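PDB 4Y9J: protein ACDH-11, isoform b from Caenorhabditis elegans, which belongs to the acyl-CoA dehydrogenase family of flavoproteins, binds flavin-adenine dinucleotide and assembles from four protein chains. Local coordinates for residues His165-Thr169 with Phe255-Ile259; Arg377-Ser382 with Glu391-Leu395; Leu477-Thr481 with Ala538-Asp542. All blocks are in the same frame, centred on the assembly; numbering follows the deposited sequence.

Contact 1. Residues His165-Thr169 with Phe255-Ile259; sequences HKLAT and FLLKI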
ATOM      1  N   HIS B 165       9.715 -45.941  -6.363  1.00 52.12           N
ATOM      2  CA  HIS B 165      10.566 -44.769  -6.338  1.00 52.23           C
ATOM      3  C   HIS B 165      10.285 -44.072  -5.044  1.00 49.87           C
ATOM      4  O   HIS B 165       9.142 -43.810  -4.744  1.00 48.20           O
ATOM      5  CB  HIS B 165      10.149 -43.892  -7.502  1.00 50.32           C
ATOM      6  CG  HIS B 165      10.925 -42.632  -7.593  1.00 54.18           C
ATOM      7  ND1 HIS B 165      11.972 -42.458  -8.471  1.00 57.53           N
ATOM      8  CD2 HIS B 165      10.815 -41.484  -6.904  1.00 49.84           C
ATOM      9  CE1 HIS B 165      12.462 -41.246  -8.322  1.00 53.54           C
ATOM     10  NE2 HIS B 165      11.792 -40.648  -7.361  1.00 54.33           N
ATOM     11  N   LYS B 166      11.314 -43.742  -4.295  1.00 53.12           N
ATOM     12  CA  LYS B 166      11.161 -43.253  -2.934  1.00 54.85           C
ATOM     13  C   LYS B 166      10.360 -41.928  -2.815  1.00 50.85           C
ATOM     14  O   LYS B 166       9.324 -41.867  -2.151  1.00 49.70           O
ATOM     15  CB  LYS B 166      12.557 -43.083  -2.377  1.00 60.61           C
ATOM     16  CG  LYS B 166      12.661 -42.697  -0.903  1.00 66.28           C
ATOM     17  CD  LYS B 166      14.156 -42.649  -0.554  1.00 72.22           C
ATOM     18  CE  LYS B 166      14.412 -42.651   0.942  1.00 76.66           C
ATOM     19  NZ  LYS B 166      14.103 -41.301   1.430  1.00 76.79           N
ATOM     20  N   LEU B 167      10.813 -40.885  -3.487  1.00 48.47           N
ATOM     21  CA  LEU B 167      10.128 -39.606  -3.414  1.00 47.58           C
ATOM     22  C   LEU B 167       8.719 -39.660  -4.059  1.00 45.77           C
ATOM     23  O   LEU B 167       7.755 -39.133  -3.517  1.00 44.92           O
ATOM     24  CB  LEU B 167      10.987 -38.490  -4.049  1.00 49.73           C
ATOM     25  CG  LEU B 167      10.385 -37.061  -3.973  1.00 51.02           C
ATOM     26  CD1 LEU B 167      10.105 -36.663  -2.523  1.00 51.00           C
ATOM     27  CD2 LEU B 167      11.256 -36.005  -4.664  1.00 52.64           C
ATOM     28  N   ALA B 168       8.593 -40.357  -5.193  1.00 45.57           N
ATOM     29  CA  ALA B 168       7.328 -40.394  -5.907  1.00 44.69           C
ATOM     30  C   ALA B 168       6.292 -41.109  -5.049  1.00 43.83           C
ATOM     31  O   ALA B 168       5.138 -40.748  -5.055  1.00 42.76           O
ATOM     32  CB  ALA B 168       7.507 -41.059  -7.244  1.00 44.86           C
ATOM     33  N   THR B 169       6.718 -42.112  -4.327  1.00 44.71           N
ATOM     34  CA  THR B 169       5.801 -42.898  -3.487  1.00 46.96           C
ATOM     35  C   THR B 169       5.303 -42.036  -2.295  1.00 46.16           C
ATOM     36  O   THR B 169       4.097 -41.954  -2.038  1.00 46.23           O
ATOM     37  CB  THR B 169       6.454 -44.214  -3.041  1.00 48.50           C
ATOM     38  OG1 THR B 169       6.803 -45.023  -4.192  1.00 47.73           O
ATOM     39  CG2 THR B 169       5.574 -44.969  -2.082  1.00 49.65           C
ATOM     40  N   PHE B 255      11.386 -34.420 -14.314  1.00 40.51           N
ATOM     41  CA  PHE B 255      11.979 -34.437 -12.983  1.00 41.69           C
ATOM     42  C   PHE B 255      10.963 -34.140 -11.929  1.00 39.86           C
ATOM     43  O   PHE B 255      10.025 -33.350 -12.128  1.00 39.10           O
ATOM     44  CB  PHE B 255      13.133 -33.408 -12.832  1.00 42.12           C
ATOM     45  CG  PHE B 255      14.298 -33.681 -13.717  1.00 40.93           C
ATOM     46  CD1 PHE B 255      14.276 -33.276 -15.033  1.00 42.36           C
ATOM     47  CD2 PHE B 255      15.385 -34.369 -13.255  1.00 45.46           C
ATOM     48  CE1 PHE B 255      15.332 -33.555 -15.880  1.00 45.05           C
ATOM     49  CE2 PHE B 255      16.480 -34.649 -14.099  1.00 46.52           C
ATOM     50  CZ  PHE B 255      16.437 -34.230 -15.418  1.00 45.73           C
ATOM     51  N   LEU B 256      11.210 -34.721 -10.788  1.00 38.20           N
ATOM     52  CA  LEU B 256      10.408 -34.519  -9.593  1.00 39.64           C
ATOM     53  C   LEU B 256      11.326 -33.978  -8.531  1.00 38.92           C
ATOM     54  O   LEU B 256      12.398 -34.569  -8.328  1.00 40.73           O
ATOM     55  CB  LEU B 256       9.792 -35.842  -9.071  1.00 41.36           C
ATOM     56  CG  LEU B 256       8.959 -35.750  -7.780  1.00 41.05           C
ATOM     57  CD1 LEU B 256       7.677 -34.965  -7.946  1.00 38.68           C
ATOM     58  CD2 LEU B 256       8.662 -37.173  -7.241  1.00 43.96           C
ATOM     59  N   LEU B 257      10.912 -32.891  -7.870  1.00 39.86           N
ATOM     60  CA  LEU B 257      11.682 -32.316  -6.767  1.00 40.35           C
ATOM     61  C   LEU B 257      10.884 -31.812  -5.614  1.00 39.05           C
ATOM     62  O   LEU B 257       9.683 -31.487  -5.764  1.00 37.19           O
ATOM     63  CB  LEU B 257      12.623 -31.209  -7.224  1.00 41.43           C
ATOM     64  CG  LEU B 257      12.068 -29.853  -7.641  1.00 41.41           C
ATOM     65  CD1 LEU B 257      13.106 -28.761  -7.485  1.00 48.38           C
ATOM     66  CD2 LEU B 257      11.618 -29.849  -9.031  1.00 43.91           C
ATOM     67  N   LYS B 258      11.548 -31.771  -4.451  1.00 38.35           N
ATOM     68  CA  LYS B 258      11.020 -31.119  -3.269  1.00 41.76           C
ATOM     69  C   LYS B 258      11.410 -29.632  -3.329  1.00 42.54           C
ATOM     70  O   LYS B 258      12.557 -29.336  -3.624  1.00 43.13           O
ATOM     71  CB  LYS B 258      11.554 -31.706  -1.967  1.00 49.19           C
ATOM     72  CG  LYS B 258      10.784 -32.911  -1.491  1.00 53.35           C
ATOM     73  CD  LYS B 258      11.333 -33.397  -0.196  1.00 63.09           C
ATOM     74  CE  LYS B 258      10.845 -32.582   1.011  1.00 67.63           C
ATOM     75  NZ  LYS B 258       9.381 -32.515   1.137  1.00 69.31           N
ATOM     76  N   ILE B 259      10.460 -28.750  -3.058  1.00 39.06           N
ATOM     77  CA  ILE B 259      10.668 -27.308  -3.204  1.00 39.63           C
ATOM     78  C   ILE B 259      11.552 -26.835  -2.038  1.00 42.04           C
ATOM     79  O   ILE B 259      12.442 -25.975  -2.206  1.00 44.01           O
ATOM     80  CB  ILE B 259       9.330 -26.586  -3.300  1.00 37.28           C
ATOM     81  CG1 ILE B 259       8.627 -27.024  -4.596  1.00 37.33           C
ATOM     82  CG2 ILE B 259       9.491 -25.056  -3.306  1.00 41.91           C
ATOM     83  CD1 ILE B 259       7.257 -26.373  -4.813  1.00 37.97           C
TER
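The helical turn that packs L167 and A168 on L256 begins at H165, whose carbonyl oxygen is gripped twice by T169. The backbone N of T169 bonds to H165 O at 3.0 Å, and the hydroxyl OG1 of T169 reaches the same O at 2.7 Å from the opposite face of the carbonyl plane. H165 is the N-cap residue, so both bonds secure the first turn of helix 166-175, and OG1 also bonds to G163 N. This turn presents L167 to the strand. With CG anti to the backbone N (chi1 178°), L256 reaches out so that its methyl CD2 lies 3.7 Å from L167 CG and 3.7 Å from A168 CA. L167 also reaches K258: its CD1 lies 4.0 Å from K258 CG, on the aliphatic part of that chain. The interface is thus purely apolar, one leucine methyl lodged against the helix start. L256 lies in strand 252-258, which runs antiparallel to both 231-238 and 285-298; backbone hydrogen bonds join F255 and L257 to T234 and A232 of the former, and L256 to E296 of the latter. The helix therefore sits on the middle-domain sheet, with H165 touching E296 and I298.

Contact 2. Residues Arg377-Ser382 with Glu391-Leu395; sequences RLLGLS and EAMML
L395 carries its CG anti to the backbone N (chi1 179°), whereas L378 has CG anti to its carbonyl carbon; the two leucines touch at their CB atoms, 4.2 Å apart, and these torsions send their branches to different partners. Those of L378 divide the work: CD2 lies 3.7 Å from E391 CG, and CD1 lies 3.9 Å from M394 CB, with L378 and M394 lying side by side. L395 CD2, for its part, presses on S382 CB at 3.4 Å, tighter than usual carbon contact, while its CD1 rests on the backbone of L379. The pair forms a helical hairpin of the helical C-terminal domain: helices 352-383 and 389-419 are joined by a short connection, and their local axes approach to 9.2 Å at 127° between N-to-C directions, short of strictly antiparallel. At the charged end of the contact, R377 NH1 reaches E391 OE2 in the guanidinium plane, a nearly straight (163°) but weak salt-bridging bond of 3.5 Å. Water 1 bridges the same residues, accepting from R377 NH2 at 2.7 Å and donating to E391 OE2 at 2.6 Å. Each charged group has a firmer partner elsewhere, R377 NE at E374 and E391 OE1 at the backbone N of S388. A second water donates to the backbone carbonyls of L378 and, weakly, of E391. On another flank, Y535 of helix 524-545 touches both L378 and M394.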
ATOM      1  N   ARG B 377     -16.779 -38.921 -16.881  1.00 47.78           N
ATOM      2  CA  ARG B 377     -17.209 -40.327 -17.174  1.00 47.89           C
ATOM      3  C   ARG B 377     -16.142 -41.084 -17.907  1.00 48.15           C
ATOM      4  O   ARG B 377     -15.757 -42.188 -17.483  1.00 50.42           O
ATOM      5  CB  ARG B 377     -18.489 -40.340 -17.997  1.00 52.25           C
ATOM      6  CG  ARG B 377     -19.106 -41.683 -18.209  1.00 54.74           C
ATOM      7  CD  ARG B 377     -20.328 -41.646 -19.127  1.00 55.80           C
ATOM      8  NE  ARG B 377     -19.966 -41.428 -20.531  1.00 55.99           N
ATOM      9  CZ  ARG B 377     -19.674 -42.371 -21.392  1.00 58.06           C
ATOM     10  NH1 ARG B 377     -19.701 -43.642 -21.010  1.00 59.96           N
ATOM     11  NH2 ARG B 377     -19.334 -42.066 -22.622  1.00 57.64           N
ATOM     12  N   LEU B 378     -15.664 -40.521 -19.004  1.00 46.32           N
ATOM     13  CA  LEU B 378     -14.645 -41.166 -19.860  1.00 49.11           C
ATOM     14  C   LEU B 378     -13.301 -41.324 -19.134  1.00 47.52           C
ATOM     15  O   LEU B 378     -12.597 -42.321 -19.341  1.00 48.28           O
ATOM     16  CB  LEU B 378     -14.391 -40.377 -21.160  1.00 48.21           C
ATOM     17  CG  LEU B 378     -15.572 -40.359 -22.142  1.00 50.44           C
ATOM     18  CD1 LEU B 378     -15.348 -39.247 -23.167  1.00 50.99           C
ATOM     19  CD2 LEU B 378     -15.751 -41.696 -22.788  1.00 55.10           C
ATOM     20  N   LEU B 379     -12.992 -40.400 -18.234  1.00 44.77           N
ATOM     21  CA  LEU B 379     -11.735 -40.489 -17.478  1.00 45.75           C
ATOM     22  C   LEU B 379     -11.822 -41.649 -16.519  1.00 46.96           C
ATOM     23  O   LEU B 379     -10.900 -42.461 -16.379  1.00 48.07           O
ATOM     24  CB  LEU B 379     -11.453 -39.190 -16.724  1.00 45.46           C
ATOM     25  CG  LEU B 379     -10.194 -39.155 -15.842  1.00 45.71           C
ATOM     26  CD1 LEU B 379      -8.946 -39.388 -16.672  1.00 48.13           C
ATOM     27  CD2 LEU B 379     -10.099 -37.843 -15.073  1.00 44.73           C
ATOM     28  N   GLY B 380     -12.939 -41.710 -15.810  1.00 48.39           N
ATOM     29  CA  GLY B 380     -13.178 -42.797 -14.872  1.00 50.74           C
ATOM     30  C   GLY B 380     -13.137 -44.170 -15.516  1.00 53.64           C
ATOM     31  O   GLY B 380     -12.455 -45.102 -15.001  1.00 53.85           O
ATOM     32  N   LEU B 381     -13.849 -44.332 -16.643  1.00 54.06           N
ATOM     33  CA  LEU B 381     -13.816 -45.596 -17.398  1.00 55.21           C
ATOM     34  C   LEU B 381     -12.395 -45.977 -17.813  1.00 54.58           C
ATOM     35  O   LEU B 381     -11.982 -47.136 -17.651  1.00 56.46           O
ATOM     36  CB  LEU B 381     -14.715 -45.519 -18.601  1.00 60.00           C
ATOM     37  CG  LEU B 381     -16.221 -45.506 -18.379  1.00 61.39           C
ATOM     38  CD1 LEU B 381     -16.875 -45.255 -19.728  1.00 63.00           C
ATOM     39  CD2 LEU B 381     -16.711 -46.817 -17.818  1.00 65.25           C
ATOM     40  N   SER B 382     -11.584 -45.006 -18.194  1.00 51.98           N
ATOM     41  CA  SER B 382     -10.224 -45.310 -18.590  1.00 53.82           C
ATOM     42  C   SER B 382      -9.333 -45.781 -17.422  1.00 54.41           C
ATOM     43  O   SER B 382      -8.569 -46.763 -17.520  1.00 56.21           O
ATOM     44  CB  SER B 382      -9.624 -44.052 -19.155  1.00 55.38           C
ATOM     45  OG  SER B 382      -8.326 -44.360 -19.559  1.00 59.80           O
ATOM     46  N   GLU B 391     -14.377 -45.225 -26.432  1.00 58.10           N
ATOM     47  CA  GLU B 391     -14.274 -44.430 -25.212  1.00 56.94           C
ATOM     48  C   GLU B 391     -12.837 -43.973 -24.940  1.00 56.12           C
ATOM     49  O   GLU B 391     -12.600 -42.858 -24.451  1.00 54.46           O
ATOM     50  CB  GLU B 391     -14.866 -45.199 -24.027  1.00 57.78           C
ATOM     51  CG  GLU B 391     -16.393 -45.111 -23.966  1.00 59.77           C
ATOM     52  CD  GLU B 391     -17.054 -46.277 -23.232  1.00 66.10           C
ATOM     53  OE1 GLU B 391     -16.355 -47.278 -22.932  1.00 66.09           O
ATOM     54  OE2 GLU B 391     -18.283 -46.177 -22.951  1.00 67.66           O
ATOM     55  N   ALA B 392     -11.859 -44.812 -25.241  1.00 57.37           N
ATOM     56  CA  ALA B 392     -10.465 -44.360 -25.094  1.00 56.67           C
ATOM     57  C   ALA B 392     -10.171 -43.226 -26.050  1.00 53.77           C
ATOM     58  O   ALA B 392      -9.564 -42.222 -25.671  1.00 50.58           O
ATOM     59  CB  ALA B 392      -9.526 -45.522 -25.355  1.00 60.86           C
ATOM     60  N   MET B 393     -10.613 -43.355 -27.309  1.00 55.74           N
ATOM     61  CA  MET B 393     -10.377 -42.266 -28.283  1.00 54.48           C
ATOM     62  C   MET B 393     -11.084 -40.970 -27.887  1.00 52.50           C
ATOM     63  O   MET B 393     -10.486 -39.893 -27.988  1.00 51.84           O
ATOM     64  CB  MET B 393     -10.764 -42.679 -29.716  1.00 58.86           C
ATOM     65  CG  MET B 393      -9.740 -43.645 -30.311  1.00 62.48           C
ATOM     66  SD  MET B 393     -10.126 -44.127 -32.012  1.00 67.36           S
ATOM     67  CE  MET B 393     -11.299 -45.430 -31.679  1.00 71.04           C
ATOM     68  N   MET B 394     -12.340 -41.069 -27.459  1.00 51.25           N
ATOM     69  CA  MET B 394     -13.099 -39.902 -27.064  1.00 51.05           C
ATOM     70  C   MET B 394     -12.513 -39.200 -25.829  1.00 50.06           C
ATOM     71  O   MET B 394     -12.625 -37.968 -25.703  1.00 46.43           O
ATOM     72  CB  MET B 394     -14.575 -40.247 -26.845  1.00 51.51           C
ATOM     73  CG  MET B 394     -15.339 -40.524 -28.125  1.00 55.36           C
ATOM     74  SD  MET B 394     -15.030 -39.279 -29.377  1.00 55.15           S
ATOM     75  CE  MET B 394     -13.710 -40.037 -30.340  1.00 55.53           C
ATOM     76  N   LEU B 395     -11.856 -39.939 -24.936  1.00 48.19           N
ATOM     77  CA  LEU B 395     -11.161 -39.286 -23.805  1.00 46.83           C
ATOM     78  C   LEU B 395     -10.030 -38.425 -24.303  1.00 45.65           C
ATOM     79  O   LEU B 395      -9.874 -37.299 -23.862  1.00 42.27           O
ATOM     80  CB  LEU B 395     -10.578 -40.308 -22.824  1.00 48.37           C
ATOM     81  CG  LEU B 395      -9.794 -39.816 -21.605  1.00 48.14           C
ATOM     82  CD1 LEU B 395     -10.497 -38.725 -20.783  1.00 47.21           C
ATOM     83  CD2 LEU B 395      -9.410 -41.014 -20.754  1.00 49.05           C
TER
HETATM   84  O   HOH W   1     -19.785 -44.375 -24.036  1.00 56.43           O
HETATM   85  O   HOH W   2     -12.501 -43.743 -21.716  1.00 48.88           O

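Contact 3. Residues Leu477-Thr481 with Ala538-Asp542; sequences LLGNT and ALLID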
ATOM      1  N   LEU B 477     -25.449 -41.537 -28.801  1.00 63.28           N
ATOM      2  CA  LEU B 477     -26.159 -40.522 -28.047  1.00 64.30           C
ATOM      3  C   LEU B 477     -27.510 -40.256 -28.762  1.00 65.78           C
ATOM      4  O   LEU B 477     -28.608 -40.163 -28.151  1.00 72.78           O
ATOM      5  CB  LEU B 477     -25.313 -39.274 -27.930  1.00 60.72           C
ATOM      6  CG  LEU B 477     -24.187 -39.354 -26.873  1.00 58.86           C
ATOM      7  CD1 LEU B 477     -23.215 -38.188 -27.003  1.00 56.00           C
ATOM      8  CD2 LEU B 477     -24.755 -39.396 -25.442  1.00 57.08           C
ATOM      9  N   LEU B 478     -27.453 -40.189 -30.080  1.00 67.66           N
ATOM     10  CA  LEU B 478     -28.634 -39.793 -30.829  1.00 68.68           C
ATOM     11  C   LEU B 478     -29.639 -40.974 -30.909  1.00 74.89           C
ATOM     12  O   LEU B 478     -30.862 -40.753 -30.980  1.00 74.42           O
ATOM     13  CB  LEU B 478     -28.262 -39.285 -32.225  1.00 68.30           C
ATOM     14  CG  LEU B 478     -27.484 -37.951 -32.264  1.00 64.39           C
ATOM     15  CD1 LEU B 478     -27.306 -37.550 -33.701  1.00 65.28           C
ATOM     16  CD2 LEU B 478     -28.156 -36.859 -31.456  1.00 63.95           C
ATOM     17  N   GLY B 479     -29.137 -42.210 -30.921  1.00 78.81           N
ATOM     18  CA  GLY B 479     -30.036 -43.387 -30.778  1.00 85.13           C
ATOM     19  C   GLY B 479     -30.645 -43.224 -29.386  1.00 90.99           C
ATOM     20  O   GLY B 479     -30.003 -42.643 -28.507  1.00 91.41           O
ATOM     21  N   ASN B 480     -31.872 -43.689 -29.161  1.00 98.08           N
ATOM     22  CA  ASN B 480     -32.631 -43.253 -27.951  1.00 98.66           C
ATOM     23  C   ASN B 480     -32.986 -41.732 -27.857  1.00 91.36           C
ATOM     24  O   ASN B 480     -33.555 -41.333 -26.850  1.00 94.36           O
ATOM     25  CB  ASN B 480     -32.055 -43.795 -26.585  1.00 97.27           C
ATOM     26  CG  ASN B 480     -30.521 -43.711 -26.465  1.00 93.10           C
ATOM     27  OD1 ASN B 480     -29.945 -42.690 -25.998  1.00 91.26           O
ATOM     28  ND2 ASN B 480     -29.844 -44.797 -26.862  1.00 86.87           N
ATOM     29  N   THR B 481     -32.699 -40.902 -28.885  1.00 88.16           N
ATOM     30  CA  THR B 481     -33.458 -39.629 -29.096  1.00 83.58           C
ATOM     31  C   THR B 481     -34.977 -39.912 -29.046  1.00 86.55           C
ATOM     32  O   THR B 481     -35.496 -40.938 -29.568  1.00 89.26           O
ATOM     33  CB  THR B 481     -33.221 -38.877 -30.468  1.00 81.69           C
ATOM     34  OG1 THR B 481     -31.843 -38.592 -30.706  1.00 75.99           O
ATOM     35  CG2 THR B 481     -33.956 -37.516 -30.493  1.00 78.98           C
ATOM     36  N   ALA B 538     -25.453 -33.354 -28.825  1.00 50.90           N
ATOM     37  CA  ALA B 538     -25.889 -34.763 -28.716  1.00 52.93           C
ATOM     38  C   ALA B 538     -26.096 -35.183 -27.243  1.00 53.23           C
ATOM     39  O   ALA B 538     -27.034 -35.935 -26.918  1.00 54.68           O
ATOM     40  CB  ALA B 538     -24.828 -35.645 -29.330  1.00 53.78           C
ATOM     41  N   LEU B 539     -25.226 -34.673 -26.379  1.00 51.83           N
ATOM     42  CA  LEU B 539     -25.318 -34.895 -24.932  1.00 51.21           C
ATOM     43  C   LEU B 539     -26.564 -34.253 -24.374  1.00 51.65           C
ATOM     44  O   LEU B 539     -27.298 -34.884 -23.642  1.00 53.42           O
ATOM     45  CB  LEU B 539     -24.085 -34.389 -24.219  1.00 50.69           C
ATOM     46  CG  LEU B 539     -22.864 -35.288 -24.344  1.00 50.57           C
ATOM     47  CD1 LEU B 539     -21.654 -34.479 -24.049  1.00 48.38           C
ATOM     48  CD2 LEU B 539     -22.955 -36.498 -23.415  1.00 53.31           C
ATOM     49  N   LEU B 540     -26.865 -33.034 -24.811  1.00 48.47           N
ATOM     50  CA  LEU B 540     -28.072 -32.347 -24.374  1.00 50.20           C
ATOM     51  C   LEU B 540     -29.331 -33.089 -24.795  1.00 53.47           C
ATOM     52  O   LEU B 540     -30.311 -33.122 -24.070  1.00 56.37           O
ATOM     53  CB  LEU B 540     -28.090 -30.897 -24.937  1.00 49.92           C
ATOM     54  CG  LEU B 540     -27.206 -29.898 -24.191  1.00 48.92           C
ATOM     55  CD1 LEU B 540     -27.124 -28.606 -24.953  1.00 45.95           C
ATOM     56  CD2 LEU B 540     -27.731 -29.640 -22.791  1.00 50.06           C
ATOM     57  N   ILE B 541     -29.278 -33.722 -25.958  1.00 54.74           N
ATOM     58  CA  ILE B 541     -30.422 -34.400 -26.518  1.00 58.58           C
ATOM     59  C   ILE B 541     -30.664 -35.665 -25.712  1.00 60.84           C
ATOM     60  O   ILE B 541     -31.814 -35.966 -25.404  1.00 63.93           O
ATOM     61  CB  ILE B 541     -30.237 -34.760 -28.008  1.00 57.32           C
ATOM     62  CG1 ILE B 541     -30.417 -33.526 -28.872  1.00 56.88           C
ATOM     63  CG2 ILE B 541     -31.283 -35.766 -28.485  1.00 61.19           C
ATOM     64  CD1 ILE B 541     -29.761 -33.649 -30.232  1.00 56.81           C
ATOM     65  N   ASP B 542     -29.583 -36.386 -25.442  1.00 60.45           N
ATOM     66  CA  ASP B 542     -29.624 -37.610 -24.675  1.00 63.31           C
ATOM     67  C   ASP B 542     -30.145 -37.300 -23.274  1.00 62.21           C
ATOM     68  O   ASP B 542     -31.038 -37.964 -22.761  1.00 60.73           O
ATOM     69  CB  ASP B 542     -28.228 -38.196 -24.627  1.00 62.94           C
ATOM     70  CG  ASP B 542     -28.187 -39.617 -24.079  1.00 67.95           C
ATOM     71  OD1 ASP B 542     -28.907 -40.500 -24.566  1.00 68.39           O
ATOM     72  OD2 ASP B 542     -27.398 -39.820 -23.150  1.00 68.94           O
TER
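L477 is the chief projection of this contact, and the surface of helix 524-545 receives it in a shallow hollow bounded by A538, L539 and D542. Its two methyls have different partners. CD1 lies 3.8 Å from A538 CB and 4.0 Å from L539 CG, filling the dip that the small alanine creates, while CD2 lies over the carboxylate of D542, 3.5 Å from OD2. L477 and D542 cross at about a right angle, the aspartate having CG anti to its backbone N (chi1 -169°), which turns a face of the carboxylate to L477 CD2. One residue on, L478 supplies the next bump: its CD2 sits against the helix between A538 and I541, 3.8 Å from I541 CD1. I541 thus touches L478 with CD1, and with CG2 it packs against the T481 side chain, 3.6 Å from OG1 and 3.8 Å from T481 CG2.

What places T481 there is a type II beta turn from L478 to T481, closed by the bond from T481 N to L478 O at 2.8 Å. Helix 466-478 ends at this turn: G479 is the first residue to leave helical angles, and N480 takes the positive phi (63°) expected at the third position. Beyond the two segments, L478 touches V495 of helix 486-512. The contact lies among helices of the ACDH-11 C-terminal domain-like region, with L539 reaching across to L370 of helix 352-383 in the preceding C-terminal domain.

Chemically the interface is oily apart from the carboxylate of D542, which takes part in the packing. D542 OD2 is met by a salt bridge from R40, which would be expected to favour the charged form of this acid even though a leucine methyl lies against it.

From the N terminus, contact 1 closes first, joining helix 166-175 to strand 252-258 across 85 residues that include much of the middle sheet. Contact 2 then closes only eight residues, between neighbouring helices of the C-terminal domain, and contact 3 comes last, spanning 56 largely helical residues. The three follow in series; none nests in or crosses another. Contact 1 stands apart, its centre 28 Å from that of contact 2 and 45 Å from that of contact 3. Contacts 2 and 3 come within about 6 Å at their nearest atoms, and helices 466-478 and 524-545, which carry contact 3, also pack beside M394 through F470 and Y535.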